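Local structure of carbonic anhydrase (Coccomyxa sp. PA, 3UCJ) at residues E159-Q172 and A210-F222. The protein probably catalyses the reversible hydration of carbon dioxide to hydrogencarbonate, as a zinc-dependent beta-class carbonic anhydrase. Numbering follows the deposited sequence.
Sequences EAQVFNVCASPIVQ and ALLRADLKQHCFF
Phe163 and Leu216 form the apolar centre where helix 146-167 meets residues 210-222. Phe163 CG lies anti to the backbone N (chi1 -178°), which sends the ring across to the other segment. Leu216 CD1 lies over one ring face, 4.2 Å from the Phe163 centroid, in a CH-pi contact. Leu216 enters as a knob among Phe163, Cys166, Ala167 and Gln172. Its two methyls divide the hole: CD1 meets Ala167 CB at 3.6 Å, while CD2 faces Cys166 CB. Leu212 also splits its branches, CD1 towards Phe163 CD1 and CD2 towards Val162 CG1. Ala214 CB touches the Phe163 ring at CE1, 3.7 Å away.

The edge of Phe163 points at the face of His219 in a T-shaped pair, with planes at 70°. Water 2 lies in the His219 ring plane and joins NE2 to Ala167 O. His219 ND1 bonds to Asp135 of the second subunit, so both ring nitrogens are engaged.

One direct hydrogen bond crosses the contact: Arg213 N to Glu159 OE2, 2.7 Å and nearly straight. The same oxygen accepts from water 1, which in turn accepts from Ala214 N. With an alanine here in place of Glu159 the carboxylate is gone, which would probably leave Arg213 N without its acceptor and water 1 less firmly held. Within 159-172, Gln172 NE2 donates to Cys166 O at 2.9 Å. This holds the amide where Gln172 CD meets Cys220 SG at 3.6 Å.

Away from the zinc site and beside the subunit interface, helix 146-167 and the start of helix 169-176 pack against helix 216-220 and the loop 212-215 leading into it, with Leu216 as a knob in a hole, within the alpha/beta fold of beta-carbonic anhydrases.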
loop_
_atom_site.group_PDB
_atom_site.type_symbol
_atom_site.label_atom_id
_atom_site.label_comp_id
_atom_site.label_asym_id
_atom_site.label_seq_id
_atom_site.Cartn_x
_atom_site.Cartn_y
_atom_site.Cartn_z
ATOM N N GLU A 159 17.003 8.142 13.142
ATOM C CA GLU A 159 17.235 6.976 13.960
ATOM C C GLU A 159 16.182 5.913 13.792
ATOM O O GLU A 159 16.491 4.710 13.788
ATOM C CB GLU A 159 17.387 7.327 15.488
ATOM C CG GLU A 159 17.750 5.992 16.208
ATOM C CD GLU A 159 18.207 6.090 17.672
ATOM O OE1 GLU A 159 18.252 7.240 18.207
ATOM O OE2 GLU A 159 18.435 4.994 18.260
ATOM N N ALA A 160 14.900 6.309 13.734
ATOM C CA ALA A 160 13.852 5.316 13.626
ATOM C C ALA A 160 13.958 4.618 12.260
ATOM O O ALA A 160 13.679 3.423 12.190
ATOM C CB ALA A 160 12.485 6.041 13.691
ATOM N N GLN A 161 14.320 5.366 11.205
ATOM C CA GLN A 161 14.311 4.770 9.858
ATOM C C GLN A 161 15.537 3.862 9.751
ATOM O O GLN A 161 15.470 2.803 9.114
ATOM C CB GLN A 161 14.233 5.804 8.710
ATOM C CG GLN A 161 12.989 6.731 8.823
ATOM C CD GLN A 161 11.652 5.982 9.131
ATOM O OE1 GLN A 161 11.406 4.868 8.601
ATOM N NE2 GLN A 161 10.771 6.601 10.035
ATOM N N VAL A 162 16.606 4.199 10.459
ATOM C CA VAL A 162 17.739 3.236 10.531
ATOM C C VAL A 162 17.328 1.980 11.191
ATOM O O VAL A 162 17.649 0.842 10.687
ATOM C CB VAL A 162 18.997 3.862 11.242
ATOM C CG1 VAL A 162 20.008 2.749 11.648
ATOM C CG2 VAL A 162 19.585 4.879 10.326
ATOM N N PHE A 163 16.581 2.083 12.301
ATOM C CA PHE A 163 16.090 0.860 12.943
ATOM C C PHE A 163 15.182 0.058 11.994
ATOM O O PHE A 163 15.268 -1.213 11.879
ATOM C CB PHE A 163 15.277 1.230 14.251
ATOM C CG PHE A 163 14.777 0.027 15.003
ATOM C CD1 PHE A 163 15.512 -0.435 16.111
ATOM C CD2 PHE A 163 13.565 -0.602 14.685
ATOM C CE1 PHE A 163 15.091 -1.518 16.863
ATOM C CE2 PHE A 163 13.098 -1.764 15.442
ATOM C CZ PHE A 163 13.887 -2.230 16.529
ATOM N N ASN A 164 14.310 0.785 11.286
ATOM C CA ASN A 164 13.406 0.050 10.373
ATOM C C ASN A 164 14.187 -0.707 9.266
ATOM O O ASN A 164 13.812 -1.812 8.908
ATOM C CB ASN A 164 12.410 1.037 9.713
ATOM C CG ASN A 164 11.346 1.480 10.743
ATOM O OD1 ASN A 164 11.186 0.793 11.742
ATOM N ND2 ASN A 164 10.762 2.677 10.589
ATOM N N VAL A 165 15.236 -0.088 8.755
ATOM C CA VAL A 165 16.050 -0.747 7.699
ATOM C C VAL A 165 16.710 -1.996 8.389
ATOM O O VAL A 165 16.630 -3.136 7.859
ATOM C CB VAL A 165 17.087 0.204 7.140
ATOM C CG1 VAL A 165 18.249 -0.557 6.300
ATOM C CG2 VAL A 165 16.451 1.314 6.228
ATOM N N CYS A 166 17.333 -1.825 9.564
ATOM C CA CYS A 166 17.923 -2.968 10.243
ATOM C C CYS A 166 16.956 -4.097 10.592
ATOM O O CYS A 166 17.318 -5.304 10.510
ATOM C CB CYS A 166 18.697 -2.572 11.525
ATOM S SG CYS A 166 20.036 -1.457 11.157
ATOM N N ALA A 167 15.715 -3.759 10.954
ATOM C CA ALA A 167 14.697 -4.730 11.293
ATOM C C ALA A 167 13.920 -5.286 10.089
ATOM O O ALA A 167 13.069 -6.166 10.262
ATOM C CB ALA A 167 13.657 -4.047 12.229
ATOM N N SER A 168 14.218 -4.805 8.915
ATOM C CA SER A 168 13.493 -5.221 7.751
ATOM C C SER A 168 13.740 -6.678 7.451
ATOM O O SER A 168 14.860 -7.172 7.708
ATOM C CB SER A 168 13.821 -4.433 6.528
ATOM O OG SER A 168 15.205 -4.549 6.038
ATOM N N PRO A 169 12.732 -7.357 6.886
ATOM C CA PRO A 169 12.969 -8.787 6.594
ATOM C C PRO A 169 14.123 -8.961 5.644
ATOM O O PRO A 169 14.846 -9.972 5.763
ATOM C CB PRO A 169 11.632 -9.261 5.966
ATOM C CG PRO A 169 10.581 -8.330 6.606
ATOM C CD PRO A 169 11.321 -6.980 6.683
ATOM N N ILE A 170 14.332 -8.037 4.738
ATOM C CA ILE A 170 15.346 -8.105 3.709
ATOM C C ILE A 170 16.719 -8.050 4.407
ATOM O O ILE A 170 17.570 -8.883 4.123
ATOM C CB ILE A 170 15.275 -6.892 2.722
ATOM C CG1 ILE A 170 13.909 -6.827 1.914
ATOM C CG2 ILE A 170 16.534 -6.865 1.809
ATOM C CD1 ILE A 170 13.375 -8.110 1.470
ATOM N N VAL A 171 16.938 -7.024 5.246
ATOM C CA VAL A 171 18.270 -6.874 5.914
ATOM C C VAL A 171 18.541 -8.010 6.895
ATOM O O VAL A 171 19.726 -8.489 7.005
ATOM C CB VAL A 171 18.397 -5.488 6.568
ATOM C CG1 VAL A 171 19.626 -5.430 7.470
ATOM C CG2 VAL A 171 18.485 -4.456 5.534
ATOM N N GLN A 172 17.482 -8.428 7.593
ATOM C CA GLN A 172 17.566 -9.447 8.605
ATOM C C GLN A 172 17.918 -10.781 7.903
ATOM O O GLN A 172 18.797 -11.523 8.393
ATOM C CB GLN A 172 16.310 -9.618 9.399
ATOM C CG GLN A 172 16.169 -8.570 10.546
ATOM C CD GLN A 172 17.264 -8.794 11.617
ATOM O OE1 GLN A 172 17.501 -9.953 12.044
ATOM N NE2 GLN A 172 17.928 -7.717 12.032
ATOM N N ALA A 210 24.611 -1.967 20.356
ATOM C CA ALA A 210 25.465 -0.887 20.847
ATOM C C ALA A 210 25.020 0.491 20.420
ATOM O O ALA A 210 25.211 1.413 21.188
ATOM C CB ALA A 210 26.929 -1.065 20.403
ATOM N N LEU A 211 24.531 0.659 19.183
ATOM C CA LEU A 211 24.324 1.990 18.623
ATOM C C LEU A 211 22.891 2.486 18.512
ATOM O O LEU A 211 22.684 3.704 18.331
ATOM C CB LEU A 211 24.990 2.162 17.244
ATOM C CG LEU A 211 26.496 1.853 17.168
ATOM C CD1 LEU A 211 26.899 1.921 15.698
ATOM C CD2 LEU A 211 27.272 2.858 18.013
ATOM N N LEU A 212 21.916 1.586 18.568
ATOM C CA LEU A 212 20.485 1.998 18.506
ATOM C C LEU A 212 19.842 2.064 19.892
ATOM O O LEU A 212 20.014 1.173 20.690
ATOM C CB LEU A 212 19.685 1.019 17.586
ATOM C CG LEU A 212 20.130 0.986 16.116
ATOM C CD1 LEU A 212 19.314 -0.082 15.361
ATOM C CD2 LEU A 212 19.928 2.421 15.528
ATOM N N ARG A 213 19.082 3.116 20.161
ATOM C CA ARG A 213 18.346 3.276 21.424
ATOM C C ARG A 213 17.342 2.156 21.591
ATOM O O ARG A 213 17.339 1.444 22.596
ATOM C CB ARG A 213 17.552 4.586 21.394
ATOM C CG ARG A 213 18.244 5.874 21.913
ATOM C CD ARG A 213 17.177 6.815 22.594
ATOM N NE ARG A 213 16.487 6.145 23.737
ATOM C CZ ARG A 213 16.314 6.665 24.971
ATOM N NH1 ARG A 213 16.758 7.879 25.269
ATOM N NH2 ARG A 213 15.694 5.971 25.923
ATOM N N ALA A 214 16.460 1.996 20.589
ATOM C CA ALA A 214 15.520 0.885 20.588
ATOM C C ALA A 214 16.246 -0.480 20.510
ATOM O O ALA A 214 17.310 -0.575 19.929
ATOM C CB ALA A 214 14.508 1.036 19.436
ATOM N N ASP A 215 15.648 -1.506 21.092
ATOM C CA ASP A 215 16.257 -2.820 21.244
ATOM C C ASP A 215 15.931 -3.750 20.068
ATOM O O ASP A 215 14.862 -4.425 20.035
ATOM C CB ASP A 215 15.761 -3.426 22.579
ATOM C CG ASP A 215 16.473 -4.749 22.991
ATOM O OD1 ASP A 215 16.262 -5.122 24.197
ATOM O OD2 ASP A 215 17.129 -5.460 22.183
ATOM N N LEU A 216 16.846 -3.785 19.111
ATOM C CA LEU A 216 16.659 -4.624 17.919
ATOM C C LEU A 216 16.635 -6.090 18.268
ATOM O O LEU A 216 15.880 -6.888 17.682
ATOM C CB LEU A 216 17.710 -4.320 16.840
ATOM C CG LEU A 216 17.592 -4.975 15.438
ATOM C CD1 LEU A 216 16.134 -4.691 14.796
ATOM C CD2 LEU A 216 18.711 -4.559 14.481
ATOM N N LYS A 217 17.537 -6.507 19.187
ATOM C CA LYS A 217 17.514 -7.904 19.586
ATOM C C LYS A 217 16.147 -8.395 20.148
ATOM O O LYS A 217 15.641 -9.496 19.764
ATOM C CB LYS A 217 18.694 -8.237 20.602
ATOM C CG LYS A 217 18.613 -9.695 21.089
ATOM C CD LYS A 217 19.849 -10.072 21.974
ATOM C CE LYS A 217 19.647 -11.451 22.674
ATOM N NZ LYS A 217 20.861 -11.656 23.604
ATOM N N GLN A 218 15.549 -7.638 21.063
ATOM C CA GLN A 218 14.275 -8.046 21.658
ATOM C C GLN A 218 13.199 -8.008 20.526
ATOM O O GLN A 218 12.284 -8.818 20.523
ATOM C CB GLN A 218 13.847 -7.057 22.753
ATOM C CG GLN A 218 12.563 -7.450 23.427
ATOM C CD GLN A 218 12.236 -6.536 24.562
ATOM O OE1 GLN A 218 12.668 -6.759 25.681
ATOM N NE2 GLN A 218 11.533 -5.466 24.275
ATOM N N HIS A 219 13.348 -7.062 19.588
ATOM C CA HIS A 219 12.347 -6.986 18.454
ATOM C C HIS A 219 12.395 -8.253 17.630
ATOM O O HIS A 219 11.356 -8.808 17.192
ATOM C CB HIS A 219 12.640 -5.777 17.595
ATOM C CG HIS A 219 11.819 -5.736 16.336
ATOM N ND1 HIS A 219 10.503 -5.314 16.335
ATOM C CD2 HIS A 219 12.132 -6.003 15.038
ATOM C CE1 HIS A 219 10.036 -5.314 15.087
ATOM N NE2 HIS A 219 10.997 -5.740 14.273
ATOM N N CYS A 220 13.608 -8.761 17.414
ATOM C CA CYS A 220 13.786 -9.961 16.556
ATOM C C CYS A 220 13.537 -11.272 17.273
ATOM O O CYS A 220 12.928 -12.238 16.726
ATOM C CB CYS A 220 15.168 -9.942 15.878
ATOM S SG CYS A 220 15.500 -8.641 14.745
ATOM N N PHE A 221 13.892 -11.291 18.561
ATOM C CA PHE A 221 13.692 -12.499 19.404
ATOM C C PHE A 221 12.821 -12.179 20.579
ATOM O O PHE A 221 13.254 -12.294 21.753
ATOM C CB PHE A 221 15.090 -12.992 19.889
ATOM C CG PHE A 221 16.012 -13.329 18.742
ATOM C CD1 PHE A 221 17.026 -12.452 18.349
ATOM C CD2 PHE A 221 15.883 -14.557 18.076
ATOM C CE1 PHE A 221 17.860 -12.759 17.265
ATOM C CE2 PHE A 221 16.731 -14.869 17.010
ATOM C CZ PHE A 221 17.698 -13.969 16.590
ATOM N N PHE A 222 11.570 -11.816 20.327
ATOM C CA PHE A 222 10.726 -11.398 21.406
ATOM C C PHE A 222 10.373 -12.509 22.367
ATOM O O PHE A 222 10.355 -12.262 23.557
ATOM C CB PHE A 222 9.441 -10.778 20.876
ATOM C CG PHE A 222 8.725 -10.005 21.905
ATOM C CD1 PHE A 222 9.103 -8.709 22.180
ATOM C CD2 PHE A 222 7.674 -10.568 22.607
ATOM C CE1 PHE A 222 8.443 -7.999 23.160
ATOM C CE2 PHE A 222 6.988 -9.852 23.608
ATOM C CZ PHE A 222 7.405 -8.528 23.852
HETATM O O HOH W 1 16.327 3.166 17.542
HETATM O O HOH W 2 10.545 -5.729 11.581
#